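EcmrR transcriptional regulator (Escherichia coli, PDB 6WL5) probably senses multiple drugs through its small-molecule-binding C-terminal domain and, as a MerR-family regulator, activates transcription in response. Local coordinates at residues 48-53 with 74-79; 15-20 with 85-90. All coordinates share one frame; numbering follows the deposited sequence. Where two conformers were deposited one is given.

From the N terminus, strand 7-23 comes first and supplies residues 15-20, whose partner, residues 85-90, arrives only after 64 intervening residues, so interaction 2 closes the longer loop. Inside that loop the chain forms helices 26-31 and 34-43 and then reaches residues 48-53, which interaction 1 joins to residues 74-79 at the end of strand 69-77; the smaller loop is thus nested in the larger. The two contacts meet directly: Ile-15 O lies 2.9 Å from Val-77 N, and Glu-75 meets Tyr-17. Interaction 1 fastens the loop after helix 34-43 to strand 69-77, and interaction 2 pairs strands 7-23 and 88-103; the shared strand 7-23 puts all three strands in one antiparallel sheet.

Interaction 1 of 2, residues 48-53 with 74-79; sequences TLTTPA and CEAVND
Thr-50 and Ala-76 meet through backbone and side chain together: Thr-50 N donates to Ala-76 O at 3.0 Å, while the side chain of Thr-50 packs through OG1 on Ala-76 CB at 3.5 Å. The threonine methyl, CG2, lies against Val-77 O at 3.4 Å and also touches Asn-78 OD1. On the other side of Leu-49, Asn-78 N donates to Thr-48 O at 3.0 Å. These two bonds flank a single bridge between Leu-49 and Val-77, through which the loop before strand 55-59 is pinned to the end of strand 69-77 in the antiparallel sheet of the GyrI-like domain. Leu-49 CD2 rests on Glu-75 CG at 3.7 Å and reaches the carboxylate oxygen OE1 as well; Glu-75 belongs to a cetyl-trimethyl-ammonium pocket, and its OE2 has a weak hydrogen bond to Tyr-17 OH. Further out, water joins the Asn-78 amide to Thr-51: one molecule gives to OD1 at 2.8 Å and accepts from Thr-51 N, another accepts from ND2 and binds Thr-51 OG1. Thr-50 OG1, placed between backbone N and carbonyl carbon (chi1 59°), donates to Pro-52 O, spanning the cis peptide bond that precedes that proline.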
ATOM      1  N   THR A  48     -10.098  -7.179  14.476  0.57 35.65           N
ATOM      2  CA  THR A  48      -9.234  -8.274  14.059  0.57 33.94           C
ATOM      3  C   THR A  48      -8.673  -7.964  12.680  0.57 32.19           C
ATOM      4  O   THR A  48      -9.429  -7.653  11.749  0.57 31.46           O
ATOM      5  CB  THR A  48     -10.028  -9.592  14.017  0.57 34.29           C
ATOM      6  OG1 THR A  48     -10.658  -9.818  15.286  0.57 37.09           O
ATOM      7  CG2 THR A  48      -9.125 -10.783  13.697  0.57 34.16           C
ATOM      8  N   LEU A  49      -7.349  -8.038  12.553  1.00 31.43           N
ATOM      9  CA  LEU A  49      -6.730  -7.928  11.245  1.00 28.47           C
ATOM     10  C   LEU A  49      -6.996  -9.179  10.420  1.00 29.50           C
ATOM     11  O   LEU A  49      -7.128 -10.286  10.962  1.00 31.57           O
ATOM     12  CB  LEU A  49      -5.217  -7.785  11.392  1.00 30.10           C
ATOM     13  CG  LEU A  49      -4.699  -6.626  12.236  1.00 31.39           C
ATOM     14  CD1 LEU A  49      -3.195  -6.745  12.438  1.00 31.99           C
ATOM     15  CD2 LEU A  49      -5.034  -5.340  11.559  1.00 31.30           C
ATOM     16  N   THR A  50      -7.064  -8.995   9.088  1.00 28.92           N
ATOM     17  CA  THR A  50      -7.320 -10.142   8.219  1.00 30.19           C
ATOM     18  C   THR A  50      -6.122 -11.088   8.247  1.00 29.69           C
ATOM     19  O   THR A  50      -4.980 -10.682   8.522  1.00 28.44           O
ATOM     20  CB  THR A  50      -7.601  -9.758   6.756  1.00 26.57           C
ATOM     21  OG1 THR A  50      -6.488  -9.038   6.205  1.00 26.01           O
ATOM     22  CG2 THR A  50      -8.869  -8.928   6.608  1.00 27.71           C
ATOM     23  N   THR A  51      -6.401 -12.362   7.962  1.00 32.01           N
ATOM     24  CA  THR A  51      -5.376 -13.387   7.800  1.00 34.76           C
ATOM     25  C   THR A  51      -5.616 -14.049   6.450  1.00 33.82           C
ATOM     26  O   THR A  51      -6.671 -14.689   6.259  1.00 36.83           O
ATOM     27  CB  THR A  51      -5.452 -14.426   8.926  1.00 35.08           C
ATOM     28  OG1 THR A  51      -6.810 -14.749   9.223  1.00 37.70           O
ATOM     29  CG2 THR A  51      -4.871 -13.872  10.190  1.00 35.23           C
ATOM     30  N   PRO A  52      -4.688 -13.933   5.484  1.00 31.64           N
ATOM     31  CA  PRO A  52      -3.440 -13.164   5.588  1.00 28.82           C
ATOM     32  C   PRO A  52      -3.676 -11.666   5.694  1.00 29.44           C
ATOM     33  O   PRO A  52      -4.720 -11.163   5.267  1.00 28.27           O
ATOM     34  CB  PRO A  52      -2.720 -13.442   4.266  1.00 31.58           C
ATOM     35  CG  PRO A  52      -3.756 -14.002   3.356  1.00 37.61           C
ATOM     36  CD  PRO A  52      -4.854 -14.577   4.172  1.00 34.77           C
ATOM     37  N   ALA A  53      -2.674 -10.974   6.236  1.00 25.93           N
ATOM     38  CA  ALA A  53      -2.710  -9.542   6.373  1.00 23.87           C
ATOM     39  C   ALA A  53      -2.723  -8.875   4.992  1.00 21.31           C
ATOM     40  O   ALA A  53      -2.216  -9.407   3.998  1.00 23.99           O
ATOM     41  CB  ALA A  53      -1.467  -9.072   7.133  1.00 28.64           C
ATOM     42  N   CYS A  74      -3.609   2.115   4.864  1.00 17.08           N
ATOM     43  CA  CYS A  74      -4.727   1.187   5.007  1.00 18.22           C
ATOM     44  C   CYS A  74      -4.295  -0.144   5.603  1.00 17.75           C
ATOM     45  O   CYS A  74      -3.236  -0.673   5.289  1.00 18.27           O
ATOM     46  CB  CYS A  74      -5.340   0.888   3.636  1.00 19.63           C
ATOM     47  SG  CYS A  74      -5.965   2.306   2.734  1.00 19.42           S
ATOM     48  N   GLU A  75      -5.130  -0.694   6.464  1.00 18.84           N
ATOM     49  CA  GLU A  75      -4.880  -2.014   6.998  1.00 18.79           C
ATOM     50  C   GLU A  75      -6.190  -2.774   7.016  1.00 20.37           C
ATOM     51  O   GLU A  75      -7.190  -2.300   7.560  1.00 20.22           O
ATOM     52  CB  GLU A  75      -4.243  -1.884   8.392  1.00 21.64           C
ATOM     53  CG  GLU A  75      -3.661  -3.151   8.932  1.00 26.28           C
ATOM     54  CD  GLU A  75      -2.481  -2.933   9.882  1.00 27.36           C
ATOM     55  OE1 GLU A  75      -1.797  -3.948  10.135  1.00 27.49           O
ATOM     56  OE2 GLU A  75      -2.273  -1.790  10.419  1.00 31.10           O
ATOM     57  N   ALA A  76      -6.172  -3.961   6.436  1.00 20.45           N
ATOM     58  CA  ALA A  76      -7.392  -4.741   6.266  1.00 21.29           C
ATOM     59  C   ALA A  76      -7.811  -5.452   7.546  1.00 23.79           C
ATOM     60  O   ALA A  76      -6.994  -6.104   8.219  1.00 23.54           O
ATOM     61  CB  ALA A  76      -7.206  -5.774   5.156  1.00 21.38           C
ATOM     62  N   VAL A  77      -9.118  -5.394   7.822  1.00 25.23           N
ATOM     63  CA  VAL A  77      -9.733  -6.003   8.991  1.00 26.55           C
ATOM     64  C   VAL A  77     -10.910  -6.873   8.553  1.00 26.84           C
ATOM     65  O   VAL A  77     -11.419  -6.767   7.440  1.00 25.98           O
ATOM     66  CB  VAL A  77     -10.213  -4.951  10.022  1.00 25.53           C
ATOM     67  CG1 VAL A  77      -9.041  -4.198  10.646  1.00 25.45           C
ATOM     68  CG2 VAL A  77     -11.189  -4.000   9.367  1.00 27.22           C
ATOM     69  N   ASN A  78     -11.332  -7.762   9.449  1.00 29.17           N
ATOM     70  CA  ASN A  78     -12.437  -8.645   9.085  1.00 33.54           C
ATOM     71  C   ASN A  78     -13.791  -7.946   9.154  1.00 35.15           C
ATOM     72  O   ASN A  78     -14.705  -8.318   8.417  1.00 34.79           O
ATOM     73  CB  ASN A  78     -12.452  -9.906   9.950  1.00 34.51           C
ATOM     74  CG  ASN A  78     -11.319 -10.856   9.610  1.00 37.04           C
ATOM     75  OD1 ASN A  78     -10.956 -11.028   8.465  1.00 34.06           O
ATOM     76  ND2 ASN A  78     -10.760 -11.479  10.630  1.00 41.37           N
ATOM     77  N   ASP A  79     -13.956  -6.939  10.007  1.00 35.41           N
ATOM     78  CA  ASP A  79     -15.215  -6.207   9.990  1.00 39.77           C
ATOM     79  C   ASP A  79     -15.024  -4.742  10.334  1.00 40.13           C
ATOM     80  O   ASP A  79     -13.993  -4.323  10.865  1.00 41.76           O
ATOM     81  CB  ASP A  79     -16.239  -6.832  10.933  1.00 47.23           C
ATOM     82  CG  ASP A  79     -16.353  -8.322  10.778  1.00 54.47           C
ATOM     83  OD1 ASP A  79     -15.439  -9.032  11.252  1.00 58.41           O
ATOM     84  OD2 ASP A  79     -17.352  -8.762  10.188  1.00 56.04           O
TER
HETATM   85  O   HOH W   1     -12.516  -6.901  12.771  1.00 38.08           O
HETATM   86  O   HOH W   2      -9.214 -13.000   7.457  1.00 35.91           O
HETATM   87  O   HOH W   3      -8.771 -13.548  10.369  1.00 51.59           O

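Interaction 2 of 2, residues 15-20 with 85-90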
ATOM      1  N   ILE A  15     -12.247  -4.544   3.643  1.00 22.66           N
ATOM      2  CA  ILE A  15     -12.557  -3.522   4.630  1.00 24.07           C
ATOM      3  C   ILE A  15     -11.247  -3.163   5.292  1.00 21.57           C
ATOM      4  O   ILE A  15     -10.468  -4.059   5.648  1.00 23.58           O
ATOM      5  CB  ILE A  15     -13.524  -4.060   5.694  1.00 26.59           C
ATOM      6  CG1 ILE A  15     -14.773  -4.655   5.046  1.00 30.30           C
ATOM      7  CG2 ILE A  15     -13.867  -2.958   6.721  1.00 27.83           C
ATOM      8  CD1 ILE A  15     -15.603  -5.473   6.021  1.00 30.86           C
ATOM      9  N   VAL A  16     -11.000  -1.865   5.455  1.00 21.23           N
ATOM     10  CA  VAL A  16      -9.792  -1.386   6.096  1.00 20.61           C
ATOM     11  C   VAL A  16     -10.139  -0.312   7.118  1.00 20.63           C
ATOM     12  O   VAL A  16     -11.168   0.364   7.036  1.00 22.77           O
ATOM     13  CB  VAL A  16      -8.778  -0.797   5.084  1.00 20.60           C
ATOM     14  CG1 VAL A  16      -8.446  -1.805   4.005  1.00 22.35           C
ATOM     15  CG2 VAL A  16      -9.255   0.537   4.477  1.00 21.96           C
ATOM     16  N   TYR A  17      -9.219  -0.109   8.054  1.00 20.90           N
ATOM     17  CA  TYR A  17      -9.084   1.182   8.702  1.00 21.05           C
ATOM     18  C   TYR A  17      -7.985   1.944   7.992  1.00 21.08           C
ATOM     19  O   TYR A  17      -7.101   1.334   7.378  1.00 19.99           O
ATOM     20  CB  TYR A  17      -8.854   1.086  10.206  1.00 22.98           C
ATOM     21  CG  TYR A  17      -7.612   0.416  10.707  1.00 23.48           C
ATOM     22  CD1 TYR A  17      -6.402   1.097  10.792  1.00 22.85           C
ATOM     23  CD2 TYR A  17      -7.661  -0.895  11.157  1.00 25.07           C
ATOM     24  CE1 TYR A  17      -5.268   0.468  11.309  1.00 24.14           C
ATOM     25  CE2 TYR A  17      -6.546  -1.516  11.659  1.00 26.29           C
ATOM     26  CZ  TYR A  17      -5.363  -0.841  11.723  1.00 22.95           C
ATOM     27  OH  TYR A  17      -4.299  -1.511  12.247  1.00 26.63           O
ATOM     28  N   SER A  18      -8.093   3.275   8.007  1.00 21.27           N
ATOM     29  CA  SER A  18      -7.250   4.084   7.138  1.00 21.08           C
ATOM     30  C   SER A  18      -7.119   5.509   7.673  1.00 21.17           C
ATOM     31  O   SER A  18      -7.973   5.998   8.425  1.00 22.68           O
ATOM     32  CB  SER A  18      -7.835   4.098   5.720  1.00 20.83           C
ATOM     33  OG  SER A  18      -9.104   4.748   5.720  1.00 23.01           O
ATOM     34  N   LYS A  19      -6.020   6.156   7.304  1.00 21.23           N
ATOM     35  CA  LYS A  19      -5.829   7.568   7.567  1.00 20.71           C
ATOM     36  C   LYS A  19      -5.093   8.175   6.387  1.00 20.36           C
ATOM     37  O   LYS A  19      -4.167   7.572   5.861  1.00 20.09           O
ATOM     38  CB  LYS A  19      -5.046   7.815   8.878  1.00 22.64           C
ATOM     39  CG  LYS A  19      -5.076   9.270   9.318  1.00 26.24           C
ATOM     40  CD  LYS A  19      -4.619   9.443  10.754  1.00 32.90           C
ATOM     41  CE  LYS A  19      -4.540  10.909  11.164  1.00 35.10           C
ATOM     42  NZ  LYS A  19      -4.272  11.024  12.635  1.00 37.43           N
ATOM     43  N   ARG A  20      -5.526   9.355   5.958  1.00 21.84           N
ATOM     44  CA  ARG A  20      -4.979  10.019   4.788  1.00 22.44           C
ATOM     45  C   ARG A  20      -4.226  11.276   5.200  1.00 21.37           C
ATOM     46  O   ARG A  20      -4.628  11.982   6.140  1.00 24.05           O
ATOM     47  CB  ARG A  20      -6.108  10.376   3.817  1.00 22.56           C
ATOM     48  CG  ARG A  20      -5.618  10.862   2.482  1.00 21.68           C
ATOM     49  CD  ARG A  20      -6.717  10.699   1.453  1.00 22.71           C
ATOM     50  NE  ARG A  20      -6.369  11.300   0.174  1.00 21.98           N
ATOM     51  CZ  ARG A  20      -7.159  11.236  -0.878  1.00 22.45           C
ATOM     52  NH1 ARG A  20      -8.320  10.581  -0.775  1.00 26.71           N
ATOM     53  NH2 ARG A  20      -6.807  11.793  -2.031  1.00 24.37           N
ATOM     54  N   GLY A  85     -11.332   9.614  15.395  1.00 39.53           N
ATOM     55  CA  GLY A  85     -10.704  10.794  14.834  1.00 38.49           C
ATOM     56  C   GLY A  85     -10.721  10.733  13.325  1.00 38.02           C
ATOM     57  O   GLY A  85     -11.746  10.436  12.694  1.00 40.01           O
ATOM     58  N   ASN A  86      -9.577  11.029  12.725  1.00 38.41           N
ATOM     59  CA  ASN A  86      -9.436  10.930  11.286  1.00 36.85           C
ATOM     60  C   ASN A  86      -9.058   9.531  10.845  1.00 29.75           C
ATOM     61  O   ASN A  86      -8.680   9.341   9.686  1.00 31.86           O
ATOM     62  CB  ASN A  86      -8.423  11.950  10.781  1.00 39.81           C
ATOM     63  CG  ASN A  86      -8.888  13.369  10.999  1.00 45.60           C
ATOM     64  OD1 ASN A  86      -8.158  14.193  11.561  1.00 46.08           O
ATOM     65  ND2 ASN A  86     -10.123  13.659  10.581  1.00 46.82           N
ATOM     66  N   ILE A  87      -9.150   8.545  11.735  1.00 31.05           N
ATOM     67  CA  ILE A  87      -8.995   7.150  11.340  1.00 28.68           C
ATOM     68  C   ILE A  87     -10.370   6.628  10.954  1.00 30.85           C
ATOM     69  O   ILE A  87     -11.290   6.578  11.784  1.00 33.13           O
ATOM     70  CB  ILE A  87      -8.375   6.297  12.450  1.00 30.35           C
ATOM     71  CG1 ILE A  87      -7.037   6.890  12.880  1.00 33.58           C
ATOM     72  CG2 ILE A  87      -8.147   4.868  11.921  1.00 31.66           C
ATOM     73  CD1 ILE A  87      -6.391   6.133  13.983  1.00 34.62           C
ATOM     74  N   ILE A  88     -10.511   6.218   9.706  1.00 29.96           N
ATOM     75  CA  ILE A  88     -11.819   5.883   9.168  1.00 28.72           C
ATOM     76  C   ILE A  88     -11.829   4.474   8.571  1.00 28.12           C
ATOM     77  O   ILE A  88     -10.839   4.013   7.989  1.00 27.17           O
ATOM     78  CB  ILE A  88     -12.297   6.953   8.155  1.00 34.76           C
ATOM     79  CG1 ILE A  88     -11.414   6.903   6.929  1.00 37.57           C
ATOM     80  CG2 ILE A  88     -12.306   8.362   8.772  1.00 34.40           C
ATOM     81  CD1 ILE A  88     -12.013   6.038   5.874  1.00 40.87           C
ATOM     82  N   PHE A  89     -12.946   3.787   8.752  1.00 27.33           N
ATOM     83  CA  PHE A  89     -13.198   2.508   8.108  1.00 26.80           C
ATOM     84  C   PHE A  89     -13.874   2.734   6.754  1.00 29.16           C
ATOM     85  O   PHE A  89     -14.768   3.575   6.612  1.00 29.01           O
ATOM     86  CB  PHE A  89     -14.070   1.649   9.023  1.00 28.41           C
ATOM     87  CG  PHE A  89     -13.348   1.165  10.242  1.00 27.97           C
ATOM     88  CD1 PHE A  89     -13.246   1.966  11.367  1.00 27.59           C
ATOM     89  CD2 PHE A  89     -12.759  -0.084  10.258  1.00 28.47           C
ATOM     90  CE1 PHE A  89     -12.555   1.531  12.502  1.00 29.08           C
ATOM     91  CE2 PHE A  89     -12.079  -0.538  11.384  1.00 28.68           C
ATOM     92  CZ  PHE A  89     -11.986   0.270  12.511  1.00 29.63           C
ATOM     93  N   GLN A  90     -13.398   2.013   5.746  1.00 26.78           N
ATOM     94  CA  GLN A  90     -13.937   2.109   4.401  1.00 25.46           C
ATOM     95  C   GLN A  90     -13.692   0.793   3.671  1.00 25.78           C
ATOM     96  O   GLN A  90     -12.871  -0.034   4.078  1.00 26.76           O
ATOM     97  CB  GLN A  90     -13.334   3.307   3.656  1.00 27.97           C
ATOM     98  CG  GLN A  90     -11.859   3.176   3.387  1.00 25.63           C
ATOM     99  CD  GLN A  90     -11.299   4.346   2.602  1.00 23.81           C
ATOM    100  OE1 GLN A  90     -11.700   4.609   1.447  1.00 27.95           O
ATOM    101  NE2 GLN A  90     -10.347   5.034   3.197  1.00 24.86           N
TER
HETATM  102  O   HOH W   4      -7.036  10.895  13.955  1.00 41.85           O
HETATM  103  O   HOH W   5      -8.311   9.860   6.959  1.00 30.82           O
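Ser-18 and Gln-90 join side chain to side chain: Gln-90 NE2 donates to Ser-18 OG at 2.8 Å, with OG lying in the plane of the amide. The hydroxyl in turn donates a hydrogen bond to Ile-88 O at 2.9 Å, tilted from the carbonyl plane, so OG both accepts and donates. Ser-18 faces the side of the sheet that carries Val-16, Ile-88 and Gln-90, and there chi1 of 65° sets OG between the backbone N and the carbonyl carbon, within reach of both partners. Glu-72 takes a further bond from Gln-90 NE2. An alanine at Ser-18 would probably leave Ile-88 O with only the weak backbone bond from residue 18 across this contact, and Gln-90 NE2 with Glu-72 but without its hydroxyl acceptor.

Among the backbone bonds, Val-16 and Gln-90 exchange a reciprocal pair, and Ile-88 N donates to Ser-18 O at 2.9 Å, whereas the return bond from Ser-18 N is weak, its angle at hydrogen only 121°. Between these hydrogen-bonded pairs sits the non-hydrogen-bonded pair Tyr-17 and Phe-89, with CA atoms 4.4 Å apart.

Apolar packing fills the other side. Tyr-17 CB lies over one face of the Phe-89 ring, 4.0 Å from its centroid and displaced toward the rim, a CH-pi contact; Phe-89 CE2 in turn meets the edge of the tyrosine ring. Ile-87 CG2 packs on Tyr-17 CB, and Val-40 of helix 34-43 touches Tyr-17, Ile-87 and Phe-89.

Water carries the contact past the last backbone bond: one molecule links Lys-19 NZ to Asn-86 N, a second links Arg-20 N to Asn-86 O. This is an antiparallel strand pairing, one face mixing the Ser-18 and Gln-90 bonds with Val-16 and Ile-88 and the other packed by helix 34-43, joining strands 7-23 and 88-103 in the GyrI-like small-molecule-binding domain.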